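Probable transcriptional regulator (Pseudomonas aeruginosa, PDB 2HR3) probably binds DNA as a dimeric winged helix-turn-helix transcriptional regulator of the MarR family. Local coordinates at residues 41-55 with 92-105. Sequence-based numbering, arbitrary orientation.
Sequences LGAIDRLGGDVTPSE and TRVSLSSEGRRNLY
Val-51 pairs with Val-94 in a single antiparallel hydrogen-bonded bridge, Val-51 N to Val-94 O at 3.1 Å and Val-94 N to Val-51 O at 2.7 Å, while helix 41-46 runs across helix 98-105 at 105° between their directions. The bridge ties the linker between helices 32-46 and 53-59 to strand 93-96, whose other edge bonds to strand 80-83. Beneath it, branched aliphatic side chains make the core. CD2 of Leu-96 is its hub: Ile-44 CG2, anti to its backbone N, meets it at 3.5 Å, and Leu-41 CD1 reaches it from the preceding helical turn. Ile-44 CD1 also reaches Val-94 CG2, which touches Val-51 CG2 as well, and Leu-56 and Ile-80 continue this apolar cluster. Farther along, Leu-104 splits its tip over the helix. Its CD1 lies 3.6 Å from Gly-42 CA, where the missing side chain permits close approach, and its CD2 packs on Asp-45 CB. With CG anti to the backbone N (chi1 167°), the Asp-45 carboxylate lies beside Tyr-105: OD1, at the edge of the Tyr-105 ring, takes a weak hydrogen bond from its OH, with carboxylate and ring planes 75° apart, and OD2 forms a salt bridge with Arg-108. Gly-48 and Gly-49 suit the positive phi angles of the turn after the helix. On the outer side the bent Arg-93 lays its guanidinium over Asp-50; OD2 of Asp-50 is 3.9 Å from NE of Arg-93, well off the guanidinium plane, a long, purely electrostatic salt bridge. Thr-52 OG1 caps helix 53-59 through Glu-55 N, and Pro-53 fits that helix's first turn. A linker that adds a single bridge to the edge of the two-stranded wing, with the helices packed against that wing, is characteristic of the winged helix-turn-helix domain of MarR regulators.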
ATOM      1  N   LEU A  41       3.103  10.899  -7.574  1.00 53.69           N
ATOM      2  CA  LEU A  41       2.015  11.410  -8.445  1.00 53.96           C
ATOM      3  C   LEU A  41       0.622  11.113  -7.951  1.00 53.97           C
ATOM      4  O   LEU A  41      -0.318  11.944  -8.031  1.00 54.21           O
ATOM      5  CB  LEU A  41       2.132  10.754  -9.828  1.00 54.34           C
ATOM      6  CG  LEU A  41       2.496  11.498 -11.132  1.00 54.89           C
ATOM      7  CD1 LEU A  41       3.441  12.641 -10.948  1.00 54.75           C
ATOM      8  CD2 LEU A  41       2.968  10.491 -12.116  1.00 56.84           C
ATOM      9  N   GLY A  42       0.467   9.889  -7.464  1.00 53.54           N
ATOM     10  CA  GLY A  42      -0.831   9.475  -7.059  1.00 54.16           C
ATOM     11  C   GLY A  42      -1.203  10.158  -5.783  1.00 53.29           C
ATOM     12  O   GLY A  42      -2.341  10.479  -5.605  1.00 54.55           O
ATOM     13  N   ALA A  43      -0.238  10.269  -4.879  1.00 54.03           N
ATOM     14  CA  ALA A  43      -0.336  11.052  -3.703  1.00 56.93           C
ATOM     15  C   ALA A  43      -0.764  12.499  -3.924  1.00 58.98           C
ATOM     16  O   ALA A  43      -1.651  12.997  -3.232  1.00 62.05           O
ATOM     17  CB  ALA A  43       0.960  10.987  -2.965  1.00 57.53           C
ATOM     18  N   ILE A  44      -0.183  13.183  -4.905  1.00 60.53           N
ATOM     19  CA  ILE A  44      -0.574  14.578  -5.199  1.00 60.90           C
ATOM     20  C   ILE A  44      -2.027  14.693  -5.674  1.00 62.47           C
ATOM     21  O   ILE A  44      -2.710  15.692  -5.411  1.00 61.66           O
ATOM     22  CB  ILE A  44       0.327  15.135  -6.340  1.00 60.11           C
ATOM     23  CG1 ILE A  44       1.734  15.418  -5.813  1.00 61.68           C
ATOM     24  CG2 ILE A  44      -0.268  16.323  -6.986  1.00 59.38           C
ATOM     25  CD1 ILE A  44       2.796  15.522  -6.855  1.00 58.85           C
ATOM     26  N   ASP A  45      -2.460  13.720  -6.485  1.00 64.26           N
ATOM     27  CA  ASP A  45      -3.803  13.757  -7.039  1.00 65.49           C
ATOM     28  C   ASP A  45      -4.787  13.457  -5.911  1.00 66.27           C
ATOM     29  O   ASP A  45      -5.816  14.110  -5.778  1.00 65.54           O
ATOM     30  CB  ASP A  45      -3.910  12.754  -8.162  1.00 66.22           C
ATOM     31  CG  ASP A  45      -5.366  12.503  -8.602  1.00 69.39           C
ATOM     32  OD1 ASP A  45      -5.962  13.421  -9.241  1.00 71.83           O
ATOM     33  OD2 ASP A  45      -5.887  11.377  -8.314  1.00 72.49           O
ATOM     34  N   ARG A  46      -4.424  12.501  -5.067  1.00 67.78           N
ATOM     35  CA  ARG A  46      -5.240  12.198  -3.931  1.00 69.88           C
ATOM     36  C   ARG A  46      -5.488  13.436  -3.094  1.00 69.93           C
ATOM     37  O   ARG A  46      -6.642  13.733  -2.817  1.00 70.51           O
ATOM     38  CB  ARG A  46      -4.639  11.080  -3.094  1.00 70.28           C
ATOM     39  CG  ARG A  46      -4.901   9.706  -3.734  1.00 75.84           C
ATOM     40  CD  ARG A  46      -4.804   8.546  -2.760  1.00 78.89           C
ATOM     41  NE  ARG A  46      -3.483   8.426  -2.161  1.00 81.61           N
ATOM     42  CZ  ARG A  46      -2.419   7.864  -2.732  1.00 80.52           C
ATOM     43  NH1 ARG A  46      -2.483   7.362  -3.953  1.00 83.69           N
ATOM     44  NH2 ARG A  46      -1.270   7.801  -2.059  1.00 80.00           N
ATOM     45  N   LEU A  47      -4.420  14.162  -2.724  1.00 70.40           N
ATOM     46  CA  LEU A  47      -4.523  15.367  -1.856  1.00 70.00           C
ATOM     47  C   LEU A  47      -5.064  16.596  -2.552  1.00 69.55           C
ATOM     48  O   LEU A  47      -5.072  17.705  -1.963  1.00 70.63           O
ATOM     49  CB  LEU A  47      -3.173  15.729  -1.248  1.00 69.73           C
ATOM     50  CG  LEU A  47      -2.584  14.700  -0.307  1.00 70.72           C
ATOM     51  CD1 LEU A  47      -1.094  15.014  -0.145  1.00 69.58           C
ATOM     52  CD2 LEU A  47      -3.347  14.632   1.025  1.00 68.55           C
ATOM     53  N   GLY A  48      -5.518  16.432  -3.782  1.00 68.74           N
ATOM     54  CA  GLY A  48      -6.298  17.474  -4.425  1.00 69.16           C
ATOM     55  C   GLY A  48      -5.479  18.251  -5.416  1.00 69.18           C
ATOM     56  O   GLY A  48      -5.971  19.197  -6.026  1.00 68.97           O
ATOM     57  N   GLY A  49      -4.217  17.854  -5.547  1.00 69.05           N
ATOM     58  CA  GLY A  49      -3.402  18.310  -6.626  1.00 69.34           C
ATOM     59  C   GLY A  49      -2.743  19.664  -6.527  1.00 70.18           C
ATOM     60  O   GLY A  49      -2.156  20.063  -7.545  1.00 71.41           O
ATOM     61  N   ASP A  50      -2.848  20.398  -5.389  1.00 69.82           N
ATOM     62  CA  ASP A  50      -2.088  21.659  -5.234  1.00 69.46           C
ATOM     63  C   ASP A  50      -1.476  21.804  -3.844  1.00 67.71           C
ATOM     64  O   ASP A  50      -1.894  22.636  -3.046  1.00 68.50           O
ATOM     65  CB  ASP A  50      -2.948  22.861  -5.581  1.00 70.33           C
ATOM     66  CG  ASP A  50      -2.274  24.191  -5.234  1.00 74.35           C
ATOM     67  OD1 ASP A  50      -1.121  24.393  -5.693  1.00 78.89           O
ATOM     68  OD2 ASP A  50      -2.900  25.023  -4.509  1.00 75.83           O
ATOM     69  N   VAL A  51      -0.384  21.077  -3.639  1.00 65.42           N
ATOM     70  CA  VAL A  51       0.095  20.655  -2.342  1.00 62.74           C
ATOM     71  C   VAL A  51       1.540  21.017  -2.064  1.00 59.99           C
ATOM     72  O   VAL A  51       2.375  21.013  -2.942  1.00 57.45           O
ATOM     73  CB  VAL A  51      -0.025  19.073  -2.226  1.00 63.81           C
ATOM     74  CG1 VAL A  51      -1.480  18.644  -2.011  1.00 64.96           C
ATOM     75  CG2 VAL A  51       0.524  18.341  -3.483  1.00 63.59           C
ATOM     76  N   THR A  52       1.841  21.294  -0.796  1.00 59.08           N
ATOM     77  CA  THR A  52       3.211  21.529  -0.359  1.00 57.64           C
ATOM     78  C   THR A  52       3.955  20.195  -0.360  1.00 57.94           C
ATOM     79  O   THR A  52       3.376  19.130  -0.037  1.00 57.74           O
ATOM     80  CB  THR A  52       3.322  22.188   1.106  1.00 56.96           C
ATOM     81  OG1 THR A  52       2.437  21.537   2.018  1.00 53.97           O
ATOM     82  CG2 THR A  52       2.961  23.665   1.104  1.00 56.02           C
ATOM     83  N   PRO A  53       5.246  20.242  -0.668  1.00 57.84           N
ATOM     84  CA  PRO A  53       6.088  19.104  -0.384  1.00 58.13           C
ATOM     85  C   PRO A  53       5.850  18.460   0.977  1.00 59.17           C
ATOM     86  O   PRO A  53       5.748  17.198   1.048  1.00 60.36           O
ATOM     87  CB  PRO A  53       7.488  19.695  -0.481  1.00 57.75           C
ATOM     88  CG  PRO A  53       7.317  20.713  -1.619  1.00 58.36           C
ATOM     89  CD  PRO A  53       6.000  21.337  -1.311  1.00 57.82           C
ATOM     90  N   SER A  54       5.796  19.297   2.024  1.00 59.47           N
ATOM     91  CA  SER A  54       5.546  18.891   3.419  1.00 60.04           C
ATOM     92  C   SER A  54       4.273  18.098   3.630  1.00 59.57           C
ATOM     93  O   SER A  54       4.251  17.140   4.337  1.00 59.40           O
ATOM     94  CB  SER A  54       5.442  20.126   4.303  1.00 60.23           C
ATOM     95  OG  SER A  54       6.723  20.600   4.673  1.00 64.41           O
ATOM     96  N   GLU A  55       3.194  18.528   3.031  1.00 60.36           N
ATOM     97  CA  GLU A  55       1.954  17.880   3.272  1.00 61.94           C
ATOM     98  C   GLU A  55       1.973  16.499   2.658  1.00 63.51           C
ATOM     99  O   GLU A  55       1.392  15.550   3.190  1.00 63.45           O
ATOM    100  CB  GLU A  55       0.828  18.698   2.671  1.00 62.88           C
ATOM    101  CG  GLU A  55      -0.535  18.136   2.965  1.00 65.81           C
ATOM    102  CD  GLU A  55      -1.610  18.877   2.237  1.00 71.77           C
ATOM    103  OE1 GLU A  55      -1.335  20.054   1.789  1.00 73.78           O
ATOM    104  OE2 GLU A  55      -2.714  18.255   2.113  1.00 72.06           O
ATOM    105  N   THR A  92       5.781  26.699  -1.489  1.00 61.89           N
ATOM    106  CA  THR A  92       5.874  26.002  -2.772  1.00 60.95           C
ATOM    107  C   THR A  92       4.878  24.836  -2.826  1.00 60.18           C
ATOM    108  O   THR A  92       4.777  24.032  -1.898  1.00 58.80           O
ATOM    109  CB  THR A  92       7.341  25.505  -3.033  1.00 60.99           C
ATOM    110  OG1 THR A  92       8.040  26.473  -3.831  1.00 62.22           O
ATOM    111  CG2 THR A  92       7.385  24.183  -3.774  1.00 62.13           C
ATOM    112  N   ARG A  93       4.157  24.779  -3.937  1.00 58.99           N
ATOM    113  CA  ARG A  93       3.064  23.906  -4.130  1.00 58.78           C
ATOM    114  C   ARG A  93       3.316  23.160  -5.442  1.00 58.43           C
ATOM    115  O   ARG A  93       3.823  23.737  -6.393  1.00 58.68           O
ATOM    116  CB  ARG A  93       1.776  24.709  -4.173  1.00 58.80           C
ATOM    117  CG  ARG A  93       1.721  25.788  -3.096  1.00 62.85           C
ATOM    118  CD  ARG A  93       0.343  25.971  -2.525  1.00 66.59           C
ATOM    119  NE  ARG A  93      -0.079  24.748  -1.849  1.00 70.00           N
ATOM    120  CZ  ARG A  93      -1.070  24.689  -0.974  1.00 69.89           C
ATOM    121  NH1 ARG A  93      -1.757  25.784  -0.675  1.00 71.14           N
ATOM    122  NH2 ARG A  93      -1.370  23.540  -0.402  1.00 69.36           N
ATOM    123  N   VAL A  94       3.006  21.869  -5.464  1.00 57.37           N
ATOM    124  CA  VAL A  94       3.174  21.064  -6.658  1.00 57.05           C
ATOM    125  C   VAL A  94       1.829  20.531  -7.100  1.00 55.43           C
ATOM    126  O   VAL A  94       0.973  20.237  -6.288  1.00 55.23           O
ATOM    127  CB  VAL A  94       4.236  19.896  -6.507  1.00 57.57           C
ATOM    128  CG1 VAL A  94       5.659  20.533  -6.244  1.00 58.14           C
ATOM    129  CG2 VAL A  94       3.873  18.950  -5.402  1.00 56.59           C
ATOM    130  N   SER A  95       1.698  20.466  -8.411  1.00 54.37           N
ATOM    131  CA  SER A  95       0.560  19.998  -9.136  1.00 54.23           C
ATOM    132  C   SER A  95       0.922  19.020 -10.251  1.00 53.80           C
ATOM    133  O   SER A  95       2.028  18.985 -10.767  1.00 52.67           O
ATOM    134  CB  SER A  95      -0.109  21.175  -9.795  1.00 54.28           C
ATOM    135  OG  SER A  95      -1.093  21.633  -8.922  1.00 55.78           O
ATOM    136  N   LEU A  96      -0.060  18.224 -10.632  1.00 54.23           N
ATOM    137  CA  LEU A  96       0.104  17.415 -11.797  1.00 54.16           C
ATOM    138  C   LEU A  96       0.049  18.354 -12.992  1.00 53.72           C
ATOM    139  O   LEU A  96      -0.796  19.261 -13.052  1.00 52.27           O
ATOM    140  CB  LEU A  96      -0.988  16.377 -11.876  1.00 54.01           C
ATOM    141  CG  LEU A  96      -0.992  15.264 -10.821  1.00 54.91           C
ATOM    142  CD1 LEU A  96      -1.455  14.036 -11.501  1.00 56.02           C
ATOM    143  CD2 LEU A  96       0.333  14.958 -10.187  1.00 56.48           C
ATOM    144  N   SER A  97       0.988  18.148 -13.912  1.00 53.83           N
ATOM    145  CA  SER A  97       0.863  18.671 -15.270  1.00 53.71           C
ATOM    146  C   SER A  97      -0.123  17.728 -15.967  1.00 54.74           C
ATOM    147  O   SER A  97      -0.378  16.619 -15.483  1.00 54.85           O
ATOM    148  CB  SER A  97       2.215  18.692 -15.984  1.00 52.94           C
ATOM    149  OG  SER A  97       2.639  17.411 -16.395  1.00 48.62           O
ATOM    150  N   SER A  98      -0.690  18.130 -17.095  1.00 56.32           N
ATOM    151  CA  SER A  98      -1.596  17.186 -17.813  1.00 56.86           C
ATOM    152  C   SER A  98      -0.915  15.894 -18.410  1.00 56.20           C
ATOM    153  O   SER A  98      -1.609  14.829 -18.617  1.00 55.77           O
ATOM    154  CB  SER A  98      -2.480  17.902 -18.850  1.00 57.49           C
ATOM    155  OG  SER A  98      -3.636  17.057 -19.067  1.00 60.13           O
ATOM    156  N   GLU A  99       0.401  15.982 -18.663  1.00 55.01           N
ATOM    157  CA  GLU A  99       1.233  14.788 -18.867  1.00 55.48           C
ATOM    158  C   GLU A  99       1.221  13.907 -17.610  1.00 55.66           C
ATOM    159  O   GLU A  99       1.189  12.709 -17.706  1.00 53.83           O
ATOM    160  CB  GLU A  99       2.677  15.148 -19.194  1.00 55.55           C
ATOM    161  CG  GLU A  99       3.377  14.203 -20.204  1.00 57.41           C
ATOM    162  CD  GLU A  99       4.907  14.126 -19.971  1.00 60.54           C
ATOM    163  OE1 GLU A  99       5.651  15.112 -20.265  1.00 61.39           O
ATOM    164  OE2 GLU A  99       5.370  13.062 -19.496  1.00 60.90           O
ATOM    165  N   GLY A 100       1.293  14.545 -16.435  1.00 57.22           N
ATOM    166  CA  GLY A 100       1.206  13.865 -15.152  1.00 57.19           C
ATOM    167  C   GLY A 100      -0.092  13.119 -14.982  1.00 58.20           C
ATOM    168  O   GLY A 100      -0.102  11.943 -14.548  1.00 58.30           O
ATOM    169  N   ARG A 101      -1.200  13.801 -15.279  1.00 58.92           N
ATOM    170  CA  ARG A 101      -2.521  13.145 -15.228  1.00 59.97           C
ATOM    171  C   ARG A 101      -2.632  11.996 -16.199  1.00 58.71           C
ATOM    172  O   ARG A 101      -3.110  10.913 -15.846  1.00 58.87           O
ATOM    173  CB  ARG A 101      -3.641  14.126 -15.559  1.00 61.03           C
ATOM    174  CG  ARG A 101      -4.210  14.861 -14.378  1.00 65.33           C
ATOM    175  CD  ARG A 101      -4.947  16.121 -14.827  1.00 70.76           C
ATOM    176  NE  ARG A 101      -4.537  17.173 -13.928  1.00 74.09           N
ATOM    177  CZ  ARG A 101      -3.850  18.265 -14.252  1.00 77.07           C
ATOM    178  NH1 ARG A 101      -3.502  18.530 -15.515  1.00 77.95           N
ATOM    179  NH2 ARG A 101      -3.519  19.119 -13.277  1.00 76.63           N
ATOM    180  N   ARG A 102      -2.225  12.261 -17.442  1.00 58.59           N
ATOM    181  CA  ARG A 102      -2.349  11.280 -18.527  1.00 58.23           C
ATOM    182  C   ARG A 102      -1.596  10.012 -18.119  1.00 57.55           C
ATOM    183  O   ARG A 102      -2.089   8.886 -18.312  1.00 57.02           O
ATOM    184  CB  ARG A 102      -1.835  11.828 -19.881  1.00 57.82           C
ATOM    185  N   ASN A 103      -0.402  10.219 -17.573  1.00 56.21           N
ATOM    186  CA  ASN A 103       0.384   9.142 -16.971  1.00 56.45           C
ATOM    187  C   ASN A 103      -0.296   8.390 -15.761  1.00 55.58           C
ATOM    188  O   ASN A 103      -0.415   7.164 -15.770  1.00 56.82           O
ATOM    189  CB  ASN A 103       1.690   9.773 -16.550  1.00 56.53           C
ATOM    190  CG  ASN A 103       2.782   8.775 -16.255  1.00 58.36           C
ATOM    191  OD1 ASN A 103       2.754   8.090 -15.211  1.00 61.61           O
ATOM    192  ND2 ASN A 103       3.833   8.788 -17.103  1.00 54.26           N
ATOM    193  N   LEU A 104      -0.754   9.108 -14.750  1.00 53.84           N
ATOM    194  CA  LEU A 104      -1.316   8.460 -13.566  1.00 54.41           C
ATOM    195  C   LEU A 104      -2.573   7.686 -13.884  1.00 54.41           C
ATOM    196  O   LEU A 104      -2.705   6.553 -13.464  1.00 54.90           O
ATOM    197  CB  LEU A 104      -1.649   9.487 -12.444  1.00 53.77           C
ATOM    198  CG  LEU A 104      -2.326   8.996 -11.160  1.00 52.26           C
ATOM    199  CD1 LEU A 104      -1.376   8.134 -10.356  1.00 48.42           C
ATOM    200  CD2 LEU A 104      -2.855  10.178 -10.316  1.00 54.05           C
ATOM    201  N   TYR A 105      -3.512   8.362 -14.536  1.00 56.11           N
ATOM    202  CA  TYR A 105      -4.797   7.830 -14.927  1.00 57.65           C
ATOM    203  C   TYR A 105      -4.597   6.639 -15.855  1.00 58.26           C
ATOM    204  O   TYR A 105      -5.266   5.569 -15.696  1.00 59.41           O
ATOM    205  CB  TYR A 105      -5.621   8.892 -15.667  1.00 59.26           C
ATOM    206  CG  TYR A 105      -6.004  10.100 -14.834  1.00 61.86           C
ATOM    207  CD1 TYR A 105      -5.877  10.079 -13.451  1.00 62.67           C
ATOM    208  CD2 TYR A 105      -6.492  11.283 -15.439  1.00 64.42           C
ATOM    209  CE1 TYR A 105      -6.186  11.147 -12.697  1.00 63.29           C
ATOM    210  CE2 TYR A 105      -6.843  12.391 -14.643  1.00 62.98           C
ATOM    211  CZ  TYR A 105      -6.684  12.298 -13.272  1.00 62.00           C
ATOM    212  OH  TYR A 105      -6.983  13.336 -12.398  1.00 64.03           O
TER